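Local atomic coordinates of RagA protein (Porphyromonas gingivalis, PDB entry 6SLN), a protein that probably imports nutrients across the outer membrane as a TonB-dependent receptor, a beta-barrel closed by an internal plug. Residues A116-A121 with N178-M183; T139-V144 with T167-V172; A173-N178 with Q441-G446; I206-G211 with G366-G371; Q449-P452 with L456-K459. All blocks are in the same frame, centred on the assembly; numbering follows the deposited sequence.

How the contacts relate
Contacts 1 and 2 lie within the plug, with centres 11 Å apart, and touch where Ile118 CG2 meets Val172 CG1 at 3.7 Å. Contacts 3 and 4 tie the plug to neighbouring strands of the barrel wall, 435-450 and 363-377 respectively, and their centres are only 8 Å apart. Asn178 belongs to both contacts 1 and 3, and strands 180-186 and 203-208 of the plug sheet join contact 1 to contact 4. Detergent molecules lie along the wall strands of contacts 3 and 4. Contact 5 is the hairpin end of strand 435-450, about 26 Å from contact 3 between centres; at contact 5 the Leu458 side chain is about 4 Å from a bound phospholipid.

Contact 1: residues A116-A121 with N178-M183; sequences ANIMDA and NDFESM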
# COMPACT_ATOMS: atom_id res chain seq x y z
N ALA A 116 14.80 22.10 13.44
CA ALA A 116 14.59 21.94 12.01
C ALA A 116 13.73 23.04 11.43
O ALA A 116 13.75 23.25 10.21
CB ALA A 116 13.93 20.59 11.71
N ASN A 117 12.96 23.73 12.27
CA ASN A 117 11.97 24.71 11.84
C ASN A 117 12.69 26.04 11.61
O ASN A 117 12.85 26.85 12.52
CB ASN A 117 10.87 24.80 12.89
CG ASN A 117 9.94 25.96 12.67
OD1 ASN A 117 9.45 26.56 13.62
ND2 ASN A 117 9.67 26.29 11.41
N ILE A 118 13.13 26.25 10.36
CA ILE A 118 13.99 27.37 10.00
C ILE A 118 13.29 28.72 10.16
O ILE A 118 13.93 29.71 10.53
CB ILE A 118 14.51 27.20 8.56
CG1 ILE A 118 15.32 28.41 8.10
CG2 ILE A 118 13.36 26.97 7.62
CD1 ILE A 118 16.71 28.50 8.73
N MET A 119 11.98 28.79 9.90
CA MET A 119 11.29 30.07 9.97
C MET A 119 11.33 30.65 11.38
O MET A 119 11.33 31.88 11.56
CB MET A 119 9.84 29.93 9.49
CG MET A 119 9.70 29.90 7.95
SD MET A 119 10.46 31.34 7.18
CE MET A 119 11.94 30.67 6.45
N ASP A 120 11.41 29.77 12.38
CA ASP A 120 11.54 30.20 13.76
C ASP A 120 12.72 31.15 13.95
O ASP A 120 12.66 32.06 14.78
CB ASP A 120 11.68 28.97 14.67
CG ASP A 120 11.73 29.34 16.13
OD1 ASP A 120 10.64 29.54 16.72
OD2 ASP A 120 12.85 29.44 16.67
N ALA A 121 13.78 30.96 13.16
CA ALA A 121 14.97 31.80 13.27
C ALA A 121 14.76 33.21 12.73
O ALA A 121 15.66 34.05 12.87
CB ALA A 121 16.15 31.14 12.55
N ASN A 178 22.62 25.71 6.46
CA ASN A 178 23.95 26.29 6.30
C ASN A 178 24.30 26.52 4.85
O ASN A 178 25.25 27.27 4.57
CB ASN A 178 24.99 25.37 6.91
CG ASN A 178 25.40 25.83 8.25
OD1 ASN A 178 25.35 25.07 9.21
ND2 ASN A 178 25.82 27.09 8.36
N ASP A 179 23.58 25.87 3.93
CA ASP A 179 23.73 26.12 2.50
C ASP A 179 23.04 27.40 2.05
O ASP A 179 23.19 27.77 0.88
CB ASP A 179 23.19 24.94 1.71
CG ASP A 179 23.84 23.64 2.12
OD1 ASP A 179 24.99 23.70 2.59
OD2 ASP A 179 23.21 22.57 1.97
N PHE A 180 22.31 28.07 2.94
CA PHE A 180 21.58 29.29 2.61
C PHE A 180 22.48 30.51 2.72
O PHE A 180 23.11 30.74 3.76
CB PHE A 180 20.37 29.46 3.54
CG PHE A 180 19.35 28.36 3.44
CD1 PHE A 180 19.43 27.40 2.44
CD2 PHE A 180 18.31 28.29 4.34
CE1 PHE A 180 18.49 26.41 2.36
CE2 PHE A 180 17.36 27.29 4.26
CZ PHE A 180 17.45 26.35 3.27
N GLU A 181 22.54 31.29 1.64
CA GLU A 181 23.34 32.51 1.64
C GLU A 181 22.57 33.66 2.26
O GLU A 181 23.08 34.37 3.14
CB GLU A 181 23.75 32.87 0.22
CG GLU A 181 24.70 34.05 0.12
CD GLU A 181 25.91 33.87 1.01
OE1 GLU A 181 25.86 34.31 2.18
OE2 GLU A 181 26.91 33.28 0.54
N SER A 182 21.34 33.86 1.82
CA SER A 182 20.54 34.96 2.30
C SER A 182 19.08 34.54 2.22
O SER A 182 18.74 33.48 1.69
CB SER A 182 20.78 36.23 1.49
OG SER A 182 20.99 35.93 0.12
N MET A 183 18.23 35.37 2.81
CA MET A 183 16.79 35.22 2.70
C MET A 183 16.21 36.61 2.56
O MET A 183 16.45 37.48 3.39
CB MET A 183 16.21 34.49 3.91
CG MET A 183 14.71 34.49 3.93
SD MET A 183 14.07 33.55 5.32
CE MET A 183 14.96 32.00 5.14
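The mixed five-stranded sheet of the plug is covered here by the loop 116-121, whose Ile118 and Met119 reach Phe180 and Met183 on strand 180-186. The two methionines meet at their methyl ends: Met119 CE lies 3.6 Å from Met183 CE, and the same Met119 CE is 3.8 Å from Met183 SD. They arrive differently. Met183 runs straight out from the strand and turns only at its last torsion (chi3 -51°), whereas Met119 leaves its short 3-10 turn alongside the sheet and bends at chi2 (-55°) and again at chi3, which brings its methyl across. Looser is the second pair, in which Ile118 CG1 approaches the edge of the Phe180 ring, near its plane, at 4.5 Å from CE2. Ile206 of the adjacent strand packs against both Phe180 and Met183, while Val172 and Leu169 of helix 169-173 touch Ile118 and Met119. On the far side of the loop, Asp120 forms a salt bridge to Arg959 of the barrel. Glu181 and Ser182 together oppose Gln207 in a classic beta bulge, whose extra residue brings Phe180 and Met183 to one face: Glu181 is exposed, while those two turn into the apolar core of this TonB-dependent receptor plug.

Contact 2: residues T139-V144 with T167-V172; sequences TAVASV and TSLDVV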
# COMPACT_ATOMS: atom_id res chain seq x y z
N THR A 139 8.90 18.40 14.79
CA THR A 139 8.37 18.45 13.44
C THR A 139 7.34 19.55 13.26
O THR A 139 6.56 19.52 12.31
CB THR A 139 7.74 17.11 13.04
OG1 THR A 139 6.64 16.82 13.91
CG2 THR A 139 8.75 16.00 13.13
N ALA A 140 7.31 20.52 14.17
CA ALA A 140 6.37 21.62 14.03
C ALA A 140 6.92 22.66 13.06
O ALA A 140 8.12 22.99 13.08
CB ALA A 140 6.07 22.26 15.38
N VAL A 141 6.03 23.18 12.22
CA VAL A 141 6.35 24.21 11.23
C VAL A 141 5.79 25.55 11.71
O VAL A 141 4.64 25.62 12.16
CB VAL A 141 5.79 23.83 9.86
CG1 VAL A 141 6.49 24.57 8.82
CG2 VAL A 141 5.94 22.35 9.64
N ALA A 142 6.60 26.61 11.61
CA ALA A 142 6.15 27.93 12.02
C ALA A 142 5.09 28.48 11.07
O ALA A 142 5.08 28.18 9.88
CB ALA A 142 7.31 28.92 12.07
N SER A 143 4.20 29.31 11.62
CA SER A 143 3.29 30.09 10.79
C SER A 143 3.92 31.45 10.50
O SER A 143 4.60 32.03 11.35
CB SER A 143 1.94 30.24 11.48
OG SER A 143 2.02 31.03 12.65
N VAL A 144 3.72 31.93 9.28
CA VAL A 144 4.22 33.24 8.87
C VAL A 144 3.09 34.05 8.26
O VAL A 144 2.32 33.53 7.44
CB VAL A 144 5.39 33.14 7.88
CG1 VAL A 144 5.90 34.52 7.57
CG2 VAL A 144 6.52 32.26 8.44
N THR A 167 8.84 25.90 -3.11
CA THR A 167 9.15 24.76 -2.26
C THR A 167 8.20 24.74 -1.07
O THR A 167 7.92 25.79 -0.47
CB THR A 167 10.59 24.84 -1.77
OG1 THR A 167 11.48 24.88 -2.90
CG2 THR A 167 10.92 23.64 -0.90
N SER A 168 7.71 23.55 -0.73
CA SER A 168 6.96 23.39 0.52
C SER A 168 7.86 23.66 1.71
O SER A 168 9.08 23.51 1.63
CB SER A 168 6.38 21.98 0.64
OG SER A 168 7.27 21.13 1.34
N LEU A 169 7.26 24.06 2.83
CA LEU A 169 8.08 24.29 4.01
C LEU A 169 8.63 22.98 4.55
O LEU A 169 9.74 22.95 5.09
CB LEU A 169 7.30 25.04 5.10
CG LEU A 169 7.71 26.51 5.29
CD1 LEU A 169 7.33 27.08 6.66
CD2 LEU A 169 9.20 26.75 5.03
N ASP A 170 7.88 21.88 4.41
CA ASP A 170 8.42 20.58 4.80
C ASP A 170 9.67 20.24 3.99
O ASP A 170 10.67 19.76 4.55
CB ASP A 170 7.36 19.48 4.64
CG ASP A 170 6.14 19.70 5.52
OD1 ASP A 170 6.31 20.09 6.70
OD2 ASP A 170 5.01 19.48 5.03
N VAL A 171 9.63 20.48 2.68
CA VAL A 171 10.80 20.21 1.86
C VAL A 171 11.92 21.17 2.23
O VAL A 171 13.10 20.84 2.12
CB VAL A 171 10.41 20.27 0.36
CG1 VAL A 171 11.62 20.24 -0.55
CG2 VAL A 171 9.46 19.12 -0.02
N VAL A 172 11.57 22.36 2.72
CA VAL A 172 12.59 23.30 3.19
C VAL A 172 13.27 22.76 4.44
O VAL A 172 14.48 22.90 4.60
CB VAL A 172 11.98 24.70 3.43
CG1 VAL A 172 12.97 25.57 4.18
CG2 VAL A 172 11.60 25.34 2.13
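Val141 points its side chain at the first turn of helix 169-173, and its two methyls meet different residues there. Its CB still stands 4.8 Å from Leu169 CD1. Beyond CB the branches part: CG1, opposite the backbone N (chi1 -160°), sits 3.4 Å from Leu169 CD1 and 3.8 Å from Leu169 CB, so this methyl lies against both the root and one tip of the leucine. CG2 turns the other way and comes to 3.7 Å from Asp170 OD1, a methyl beside a carboxylate oxygen, with the two side chains crossing at about a right angle. The helix so touched is a short one in the plug, between strands 165-166 and 180-186, and Ser168 is its N-cap: Val171 N donates to Ser168 OG over 2.8 Å, nearly straight at 166°. Asp170 stands in that first turn, where the positive end of the helix would probably favour its negative charge; it is exposed to solvent. Leu169 CD1 also lies 4.1 Å from Ala142 O, next to Val141 in the chain, and the leucine rests besides on Tyr160 of strand 159-162. Val144, farther along the same segment, packs on that tyrosine as well.

Contact 3: residues A173-N178 with Q441-G446; sequences ATMNPN and QANVNG. With C8E ((hydroxyethyloxy)tri(ethyloxy)octane), chain I.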
# COMPACT_ATOMS: atom_id res chain seq x y z
N ALA A 173 12.51 22.13 5.35
CA ALA A 173 13.10 21.46 6.51
C ALA A 173 14.05 20.32 6.13
O ALA A 173 14.96 20.00 6.91
CB ALA A 173 12.00 20.92 7.42
N THR A 174 13.86 19.67 4.98
CA THR A 174 14.78 18.62 4.56
C THR A 174 16.08 19.17 3.98
O THR A 174 16.91 18.39 3.52
CB THR A 174 14.14 17.68 3.53
OG1 THR A 174 13.97 18.34 2.26
CG2 THR A 174 12.77 17.14 4.03
N MET A 175 16.26 20.49 3.99
CA MET A 175 17.45 21.14 3.45
C MET A 175 18.36 21.61 4.57
O MET A 175 17.90 21.98 5.66
CB MET A 175 17.08 22.34 2.57
CG MET A 175 16.13 22.07 1.39
SD MET A 175 16.34 23.40 0.19
CE MET A 175 15.44 22.76 -1.22
N ASN A 176 19.66 21.60 4.30
CA ASN A 176 20.65 22.07 5.26
C ASN A 176 20.72 23.59 5.20
O ASN A 176 21.20 24.16 4.21
CB ASN A 176 22.00 21.41 4.95
CG ASN A 176 23.11 21.80 5.92
OD1 ASN A 176 22.92 22.59 6.85
ND2 ASN A 176 24.29 21.24 5.70
N PRO A 177 20.26 24.29 6.25
CA PRO A 177 20.19 25.76 6.18
C PRO A 177 21.54 26.44 6.17
O PRO A 177 21.60 27.65 5.90
CB PRO A 177 19.41 26.13 7.44
CG PRO A 177 19.00 24.82 8.08
CD PRO A 177 19.96 23.80 7.60
N ASN A 178 22.62 25.71 6.46
CA ASN A 178 23.95 26.29 6.30
C ASN A 178 24.30 26.52 4.85
O ASN A 178 25.25 27.27 4.57
CB ASN A 178 24.99 25.37 6.91
CG ASN A 178 25.40 25.83 8.25
OD1 ASN A 178 25.35 25.07 9.21
ND2 ASN A 178 25.82 27.09 8.36
N GLN A 441 13.79 12.61 -0.29
CA GLN A 441 13.59 13.90 -0.94
C GLN A 441 14.66 14.11 -2.00
O GLN A 441 15.85 13.97 -1.72
CB GLN A 441 13.65 15.05 0.07
CG GLN A 441 13.22 16.39 -0.49
CD GLN A 441 11.74 16.38 -0.88
OE1 GLN A 441 10.94 15.62 -0.31
NE2 GLN A 441 11.38 17.23 -1.85
N ALA A 442 14.23 14.45 -3.21
CA ALA A 442 15.13 14.90 -4.25
C ALA A 442 14.53 16.14 -4.90
O ALA A 442 13.32 16.21 -5.14
CB ALA A 442 15.36 13.86 -5.31
N ASN A 443 15.40 17.10 -5.19
CA ASN A 443 15.01 18.38 -5.76
C ASN A 443 16.00 18.66 -6.88
O ASN A 443 17.19 18.86 -6.62
CB ASN A 443 15.02 19.48 -4.69
CG ASN A 443 14.30 19.07 -3.40
OD1 ASN A 443 13.09 18.80 -3.40
ND2 ASN A 443 15.04 19.03 -2.30
N VAL A 444 15.53 18.64 -8.12
CA VAL A 444 16.40 18.56 -9.28
C VAL A 444 16.12 19.77 -10.17
O VAL A 444 15.17 19.76 -10.95
CB VAL A 444 16.20 17.24 -10.04
CG1 VAL A 444 17.23 17.08 -11.13
CG2 VAL A 444 16.31 16.07 -9.10
N ASN A 445 16.93 20.81 -10.04
CA ASN A 445 16.73 22.08 -10.73
C ASN A 445 17.84 22.27 -11.75
O ASN A 445 19.01 22.08 -11.42
CB ASN A 445 16.75 23.25 -9.74
CG ASN A 445 16.26 22.84 -8.37
OD1 ASN A 445 17.06 22.53 -7.50
ND2 ASN A 445 14.94 22.86 -8.16
N GLY A 446 17.46 22.65 -12.96
CA GLY A 446 18.43 23.05 -13.96
C GLY A 446 17.97 24.31 -14.65
O GLY A 446 16.77 24.56 -14.80
C1 C8E I . 25.96 12.42 6.51
C2 C8E I . 26.08 11.78 5.13
C3 C8E I . 25.32 12.54 4.04
C4 C8E I . 24.65 11.59 3.02
C5 C8E I . 23.36 12.17 2.43
C6 C8E I . 23.11 11.85 0.96
C7 C8E I . 21.69 12.25 0.53
C8 C8E I . 21.12 11.31 -0.54
O9 C8E I . 19.70 11.30 -0.53
C10 C8E I . 19.10 11.45 -1.81
C11 C8E I . 17.67 10.88 -1.81
O12 C8E I . 17.09 10.90 -3.11
C13 C8E I . 15.99 10.00 -3.29
C14 C8E I . 14.98 10.61 -4.28
O15 C8E I . 14.07 9.71 -4.89
C16 C8E I . 14.25 9.63 -6.30
C17 C8E I . 14.45 10.99 -7.00
O18 C8E I . 14.93 10.87 -8.34
C19 C8E I . 14.87 12.07 -9.11
C20 C8E I . 14.99 11.77 -10.61
O21 C8E I . 15.19 12.93 -11.41
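Two polar side chains meet without bonding to each other: the hydroxyl oxygen of Thr174 in the plug lies against a methylene of Gln441 in the barrel wall, with Thr174 OG1 3.5 Å from Gln441 CG. The two side chains cross at about a right angle, and each has its polar end engaged elsewhere. Thr174 holds OG1 between its backbone N and carbonyl carbon (chi1 71°), where it bonds back to Val171 O in the short helix 169-173. In Gln441, chi1 (-170°) carries CG to the threonine, and a bend at chi2 (65°) turns the amide aside so that OE1 reaches Thr467 OG1 on the next strand. Beside this pair, Met175 extends beyond CG and sets its methyl against the amide end of Asn443. Gln441 and Asn443 face the plug; Ala442 between them faces outward, its CB 3.4 Å from C14 of a bound detergent, whose C11 lies 3.6 Å from Gln441 O. Farther along, Asn176 OD1 accepts from Asn178 N in an Asx turn. Thr174 and Met175 thus meet Gln441 and Asn443 in van der Waals touches of mixed polar and apolar atoms, none a clear bond, while the loop bonds the wall through Ala173 O to Arg348 and Asn176 ND2 to Asp315.

Contact 4: residues I206-G211 with G366-G371; sequences IQTKKG and GANLSG. With C8E ((hydroxyethyloxy)tri(ethyloxy)octane), chain J.
Lys210 and Asn368 make the close part of this contact, joining the chain just beyond plug strand 203-208 to barrel strand 363-377. Lys210 NZ donates to Asn368 OD1 over 2.9 Å, arriving well above the plane of the amide (42° out of it) and with a C=O...N angle of 131°. The first bond of the lysine side chain does not point at the strand; bends at chi2 (-61°) and again at chi4 bring the ammonium group over to the asparagine, at about a right angle. CE follows, 3.8 Å from Asn368 OD1. The same nitrogen makes a weak bond to Thr208 OG1 at 3.3 Å, and Asp163, in the plug, supplies a salt bridge. That aspartate also bonds Thr208 OG1, which takes Asn354 ND2 of the wall as another partner.

Outside this polar knot the segments draw apart. Thr208 OG1 comes no nearer to Asn368 OD1 than 4.2 Å, and Lys209, beside Lys210, points away from the wall and gives its NZ to Asn178 O. The outer face of the strand is apolar: Leu369 CD2 lies 4.0 Å from C16 of a bound detergent, and Leu353 of the second subunit packs on the same leucine. The detergent's C8 runs past the backbone, 3.6 Å from Gly371 N.

Asp163 probably offsets the charge of Lys210, while the neutral Asn368 contributes its amide oxygen to the ammonium group. Plug and wall are therefore joined here by a shared ammonium group, on a strand whose outer face is apolar, touched by detergent and by the second subunit.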
# COMPACT_ATOMS: atom_id res chain seq x y z
N ILE A 206 14.65 32.20 -0.51
CA ILE A 206 15.87 31.64 0.07
C ILE A 206 16.86 31.40 -1.05
O ILE A 206 16.56 30.69 -2.02
CB ILE A 206 15.58 30.33 0.83
CG1 ILE A 206 14.56 30.58 1.96
CG2 ILE A 206 16.87 29.74 1.38
CD1 ILE A 206 14.11 29.32 2.67
N GLN A 207 18.05 31.98 -0.95
CA GLN A 207 19.09 31.76 -1.95
C GLN A 207 20.25 31.01 -1.33
O GLN A 207 20.89 31.51 -0.40
CB GLN A 207 19.58 33.07 -2.57
CG GLN A 207 20.43 32.81 -3.77
CD GLN A 207 20.98 34.07 -4.38
OE1 GLN A 207 20.69 35.17 -3.90
NE2 GLN A 207 21.78 33.92 -5.43
N THR A 208 20.54 29.83 -1.87
CA THR A 208 21.61 28.98 -1.39
C THR A 208 22.97 29.48 -1.90
O THR A 208 23.06 30.37 -2.74
CB THR A 208 21.35 27.53 -1.80
OG1 THR A 208 21.46 27.39 -3.22
CG2 THR A 208 19.95 27.07 -1.36
N LYS A 209 24.03 28.88 -1.38
CA LYS A 209 25.37 29.40 -1.60
C LYS A 209 25.97 28.90 -2.90
O LYS A 209 25.75 27.76 -3.33
CB LYS A 209 26.30 29.02 -0.44
CG LYS A 209 26.05 29.79 0.84
CD LYS A 209 26.63 29.08 2.06
CE LYS A 209 26.73 30.02 3.26
NZ LYS A 209 26.78 29.32 4.58
N LYS A 210 26.76 29.76 -3.54
CA LYS A 210 27.58 29.43 -4.69
C LYS A 210 29.05 29.60 -4.31
O LYS A 210 29.39 30.33 -3.37
CB LYS A 210 27.25 30.32 -5.90
CG LYS A 210 25.79 30.72 -6.03
CD LYS A 210 24.87 29.51 -6.18
CE LYS A 210 23.44 29.94 -6.55
NZ LYS A 210 22.45 29.00 -5.95
N GLY A 211 29.93 28.93 -5.05
CA GLY A 211 31.35 29.01 -4.74
C GLY A 211 31.99 30.31 -5.21
O GLY A 211 31.89 30.68 -6.38
N GLY A 366 23.54 25.92 -15.09
CA GLY A 366 23.72 25.60 -13.68
C GLY A 366 22.64 24.66 -13.16
O GLY A 366 21.59 24.47 -13.78
N ALA A 367 22.94 24.06 -12.01
CA ALA A 367 21.97 23.21 -11.31
C ALA A 367 22.11 23.42 -9.81
O ALA A 367 23.21 23.67 -9.29
CB ALA A 367 22.14 21.73 -11.67
N ASN A 368 20.99 23.33 -9.10
CA ASN A 368 21.01 23.56 -7.66
C ASN A 368 20.45 22.35 -6.95
O ASN A 368 19.45 22.43 -6.23
CB ASN A 368 20.23 24.83 -7.29
CG ASN A 368 20.89 26.11 -7.81
OD1 ASN A 368 21.92 26.55 -7.31
ND2 ASN A 368 20.27 26.72 -8.82
N LEU A 369 21.12 21.21 -7.11
CA LEU A 369 20.58 19.93 -6.67
C LEU A 369 20.63 19.75 -5.15
O LEU A 369 21.58 20.15 -4.48
CB LEU A 369 21.34 18.80 -7.34
CG LEU A 369 21.42 19.03 -8.84
CD1 LEU A 369 22.53 18.21 -9.51
CD2 LEU A 369 20.05 18.77 -9.42
N SER A 370 19.59 19.12 -4.61
CA SER A 370 19.51 18.85 -3.18
C SER A 370 18.73 17.56 -2.95
O SER A 370 17.89 17.16 -3.75
CB SER A 370 18.85 20.01 -2.42
OG SER A 370 17.50 20.18 -2.81
N GLY A 371 19.00 16.93 -1.81
CA GLY A 371 18.29 15.71 -1.47
C GLY A 371 18.48 15.40 -0.00
O GLY A 371 19.34 15.97 0.68
C1 C8E J . 29.31 15.84 -2.50
C2 C8E J . 27.93 15.17 -2.41
C3 C8E J . 26.79 15.92 -3.14
C4 C8E J . 25.44 15.21 -2.94
C5 C8E J . 24.24 15.95 -3.54
C6 C8E J . 23.03 15.03 -3.79
C7 C8E J . 21.78 15.84 -4.14
C8 C8E J . 20.53 14.98 -4.36
O9 C8E J . 20.23 14.88 -5.74
C10 C8E J . 19.27 13.88 -6.07
C11 C8E J . 19.80 12.91 -7.12
O12 C8E J . 19.39 13.18 -8.45
C13 C8E J . 20.48 13.23 -9.36
C14 C8E J . 20.08 13.77 -10.74
O15 C8E J . 21.00 14.73 -11.22
C16 C8E J . 20.43 15.76 -12.02
C17 C8E J . 21.36 16.11 -13.19
O18 C8E J . 20.80 17.07 -14.07
C19 C8E J . 21.48 18.31 -14.12
C20 C8E J . 21.63 18.81 -15.57
O21 C8E J . 21.49 20.23 -15.64

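Contact 5: residues Q449-P452 with L456-K459; sequences QITP and LTLK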
# COMPACT_ATOMS: atom_id res chain seq x y z
N GLN A 449 20.96 29.82 -19.49
CA GLN A 449 20.91 31.26 -19.71
C GLN A 449 21.56 31.57 -21.05
O GLN A 449 22.78 31.43 -21.21
CB GLN A 449 21.56 32.03 -18.58
CG GLN A 449 20.69 33.19 -18.13
CD GLN A 449 21.33 34.05 -17.08
OE1 GLN A 449 20.99 33.97 -15.90
NE2 GLN A 449 22.28 34.88 -17.50
N ILE A 450 20.74 32.00 -22.01
CA ILE A 450 21.18 32.35 -23.35
C ILE A 450 21.18 33.87 -23.46
O ILE A 450 20.12 34.51 -23.36
CB ILE A 450 20.27 31.72 -24.42
CG1 ILE A 450 20.19 30.20 -24.24
CG2 ILE A 450 20.80 32.06 -25.79
CD1 ILE A 450 19.74 29.45 -25.49
N THR A 451 22.36 34.46 -23.66
CA THR A 451 22.48 35.87 -24.03
C THR A 451 22.86 35.95 -25.50
O THR A 451 24.04 35.78 -25.85
CB THR A 451 23.51 36.59 -23.15
OG1 THR A 451 24.63 35.74 -22.91
CG2 THR A 451 22.89 36.98 -21.82
N PRO A 452 21.89 36.18 -26.41
CA PRO A 452 22.19 36.12 -27.85
C PRO A 452 22.57 37.46 -28.48
O PRO A 452 23.29 37.47 -29.49
CB PRO A 452 20.88 35.59 -28.44
CG PRO A 452 19.83 36.11 -27.54
CD PRO A 452 20.44 36.21 -26.15
N LEU A 456 19.89 41.36 -24.14
CA LEU A 456 18.91 40.28 -24.16
C LEU A 456 19.40 39.07 -23.36
O LEU A 456 20.46 38.51 -23.65
CB LEU A 456 18.61 39.86 -25.59
CG LEU A 456 17.54 38.78 -25.62
CD1 LEU A 456 16.35 39.21 -24.78
CD2 LEU A 456 17.11 38.48 -27.05
N THR A 457 18.61 38.64 -22.38
CA THR A 457 18.88 37.42 -21.62
C THR A 457 17.61 36.58 -21.60
O THR A 457 16.54 37.07 -21.22
CB THR A 457 19.35 37.75 -20.21
OG1 THR A 457 20.51 38.58 -20.28
CG2 THR A 457 19.70 36.47 -19.45
N LEU A 458 17.73 35.31 -22.02
CA LEU A 458 16.62 34.36 -22.03
C LEU A 458 16.96 33.25 -21.04
O LEU A 458 17.88 32.47 -21.29
CB LEU A 458 16.41 33.77 -23.42
CG LEU A 458 16.61 34.73 -24.59
CD1 LEU A 458 16.48 33.99 -25.90
CD2 LEU A 458 15.58 35.83 -24.53
N LYS A 459 16.23 33.18 -19.93
CA LYS A 459 16.48 32.17 -18.92
C LYS A 459 15.39 31.11 -18.94
O LYS A 459 14.22 31.41 -18.71
CB LYS A 459 16.59 32.78 -17.53
CG LYS A 459 17.21 31.82 -16.54
CD LYS A 459 17.74 32.54 -15.31
CE LYS A 459 17.45 31.75 -14.03
NZ LYS A 459 18.06 32.42 -12.84
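Thr457 has its methyl opposite the backbone N and its hydroxyl beside the backbone N (chi1 -57°), which puts CG2 against Gln449 and OG1 against Thr451. Thr451, with chi1 at 39°, swings its own methyl alongside, so that Thr451 CG2 and Thr457 OG1 are 3.3 Å apart and the two side chains point the same way. Thr457 CG2 lies 3.6 Å from Gln449 NE2. The extended Gln449 passes Lys459 too, with OE1 3.6 Å from Lys459 CD, while the lysine makes a cation-pi contact with Phe447. Beneath these groups is an antiparallel beta hairpin of the barrel. Ile450 and Leu458 form a hydrogen-bonded pair, Ile450 N to Leu458 O at 3.0 Å and Leu458 N to Ile450 O at 2.9 Å; Gln449 and Lys459 are a non-hydrogen-bonded pair next to it. Toward the turn a CA-H...O contact follows, from Thr451 CA to Leu456 O at 3.3 Å. Pro452 then lays its ring across Leu456, CG to CD2 at 3.6 Å. Ile450 and Leu458 project from one face of the sheet, where a bound phospholipid lies near Leu458, and Gln449 and Lys459 from the other. This end of the hairpin is thus consistent with an apolar, lipid-facing side and a more polar one opposite.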